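Tryptophan halogenase (Shewanella frigidimarina, PDB 2PYX) is probably an FAD-dependent halogenase with monooxygenase-type chemistry that acts on tryptophan. Local coordinates at residues A[18-23]-A[45-50]. Numbering follows the deposited sequence.
Sequences AGWITA and ITLIES
L47 lays its CD1 methyl over one face of the W20 indole. This CH-pi contact puts CD1 3.7 Å from the centroid of the six-membered ring, 11° off the normal. CD2 adds a touch at W20 CZ2, also 3.7 Å away. L47 CG lies anti to its own backbone N, and CD1 and CD2 come to rest against the indole.

The other packing contacts are smaller. L47 CD1 packs against the G19 carbonyl, 3.6 Å from its O. A beta carbon at G19 would stand only 3.2 Å from L47 CD1, so the bare glycine lets the leucine in. Farther along, A23 CB meets I45 CG2 loosely, at 4.5 Å.

The polar contacts lie at the indole edge. E49 OE1 is near the ring plane, 3.9 Å from W20 NE1 and not hydrogen-bonded to it; the carboxylate is turned 65° from the ring. A water links the two side chains: it donates to E49 OE2 at 2.5 Å and accepts a weak bond from W20 NE1. OE1 itself is hydrogen-bonded to H193 NE2, whose ring also meets W20 edge-to-face.

An alanine in place of W20 would probably leave a gap beside L47 and deprive the bridging water of its indole partner.

Helix segment 18-23 runs nearly antiparallel to strand segment 45-49, at 172°, as in a Rossmann-type beta-alpha-beta unit. G19 fits the last glycine of a GxGxxG pattern, and A18 is a predicted FAD-binding residue. The chemistry implies a mainly apolar seam, with polar groups gathered at the E49 end, consistent with close seating of the helix on a sheet that probably helps bind FAD.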
# COMPACT_ATOMS: atom_id res chain seq x y z
N ALA A 18 -1.24 -8.19 9.19
CA ALA A 18 0.15 -8.63 9.02
C ALA A 18 0.30 -10.12 9.34
O ALA A 18 0.84 -10.91 8.56
CB ALA A 18 1.08 -7.79 9.89
N GLY A 19 -0.25 -10.53 10.47
CA GLY A 19 -0.12 -11.90 10.89
C GLY A 19 -0.90 -12.87 10.06
O GLY A 19 -0.37 -13.92 9.65
N TRP A 20 -2.15 -12.51 9.76
CA TRP A 20 -3.00 -13.45 9.02
C TRP A 20 -2.68 -13.52 7.53
O TRP A 20 -2.78 -14.59 6.93
CB TRP A 20 -4.47 -13.20 9.25
CG TRP A 20 -4.86 -13.52 10.66
CD1 TRP A 20 -5.14 -12.62 11.67
CD2 TRP A 20 -4.93 -14.81 11.23
NE1 TRP A 20 -5.42 -13.30 12.83
CE2 TRP A 20 -5.30 -14.64 12.59
CE3 TRP A 20 -4.73 -16.10 10.75
CZ2 TRP A 20 -5.45 -15.71 13.46
CZ3 TRP A 20 -4.92 -17.16 11.60
CH2 TRP A 20 -5.27 -16.95 12.96
N ILE A 21 -2.25 -12.42 6.93
CA ILE A 21 -1.80 -12.55 5.53
C ILE A 21 -0.58 -13.46 5.47
O ILE A 21 -0.44 -14.29 4.56
CB ILE A 21 -1.53 -11.18 4.89
CG1 ILE A 21 -2.87 -10.49 4.59
CG2 ILE A 21 -0.68 -11.31 3.61
CD1 ILE A 21 -2.72 -9.01 4.22
N THR A 22 0.33 -13.29 6.44
CA THR A 22 1.52 -14.13 6.48
C THR A 22 1.11 -15.60 6.63
O THR A 22 1.61 -16.47 5.94
CB THR A 22 2.48 -13.71 7.62
OG1 THR A 22 2.85 -12.33 7.42
CG2 THR A 22 3.72 -14.58 7.65
N ALA A 23 0.26 -15.90 7.60
CA ALA A 23 -0.17 -17.28 7.83
C ALA A 23 -0.77 -17.89 6.57
O ALA A 23 -0.45 -19.01 6.19
CB ALA A 23 -1.18 -17.31 8.96
N ILE A 45 2.26 -24.14 11.38
CA ILE A 45 2.17 -22.71 11.60
C ILE A 45 1.23 -22.41 12.78
O ILE A 45 0.09 -22.86 12.79
CB ILE A 45 1.62 -22.02 10.34
CG1 ILE A 45 2.46 -22.33 9.10
CG2 ILE A 45 1.52 -20.50 10.58
CD1 ILE A 45 1.70 -22.06 7.84
N THR A 46 1.74 -21.68 13.76
CA THR A 46 0.98 -21.23 14.92
C THR A 46 1.02 -19.71 14.98
O THR A 46 2.10 -19.11 14.88
CB THR A 46 1.56 -21.83 16.22
OG1 THR A 46 1.55 -23.27 16.16
CG2 THR A 46 0.79 -21.34 17.46
N LEU A 47 -0.13 -19.10 15.20
CA LEU A 47 -0.26 -17.68 15.36
C LEU A 47 -0.71 -17.38 16.77
O LEU A 47 -1.77 -17.87 17.19
CB LEU A 47 -1.21 -17.07 14.31
CG LEU A 47 -1.24 -15.52 14.23
CD1 LEU A 47 -1.60 -15.06 12.84
CD2 LEU A 47 -2.23 -14.94 15.20
N ILE A 48 0.08 -16.60 17.50
CA ILE A 48 -0.23 -16.20 18.89
C ILE A 48 -0.68 -14.75 18.81
O ILE A 48 0.09 -13.86 18.43
CB ILE A 48 0.99 -16.31 19.83
CG1 ILE A 48 1.54 -17.73 19.84
CG2 ILE A 48 0.57 -15.84 21.25
CD1 ILE A 48 2.89 -17.89 20.51
N GLU A 49 -1.94 -14.53 19.19
CA GLU A 49 -2.60 -13.23 19.14
C GLU A 49 -2.90 -12.75 20.56
O GLU A 49 -3.43 -13.52 21.37
CB GLU A 49 -3.89 -13.38 18.32
CG GLU A 49 -4.58 -12.09 18.07
CD GLU A 49 -5.73 -12.16 17.11
OE1 GLU A 49 -6.13 -13.26 16.70
OE2 GLU A 49 -6.25 -11.08 16.77
N SER A 50 -2.60 -11.48 20.84
CA SER A 50 -2.92 -10.87 22.13
C SER A 50 -4.43 -10.89 22.35
O SER A 50 -5.19 -10.62 21.42
CB SER A 50 -2.46 -9.42 22.15
OG SER A 50 -2.79 -8.83 23.40
O HOH W 1 -6.28 -10.60 14.35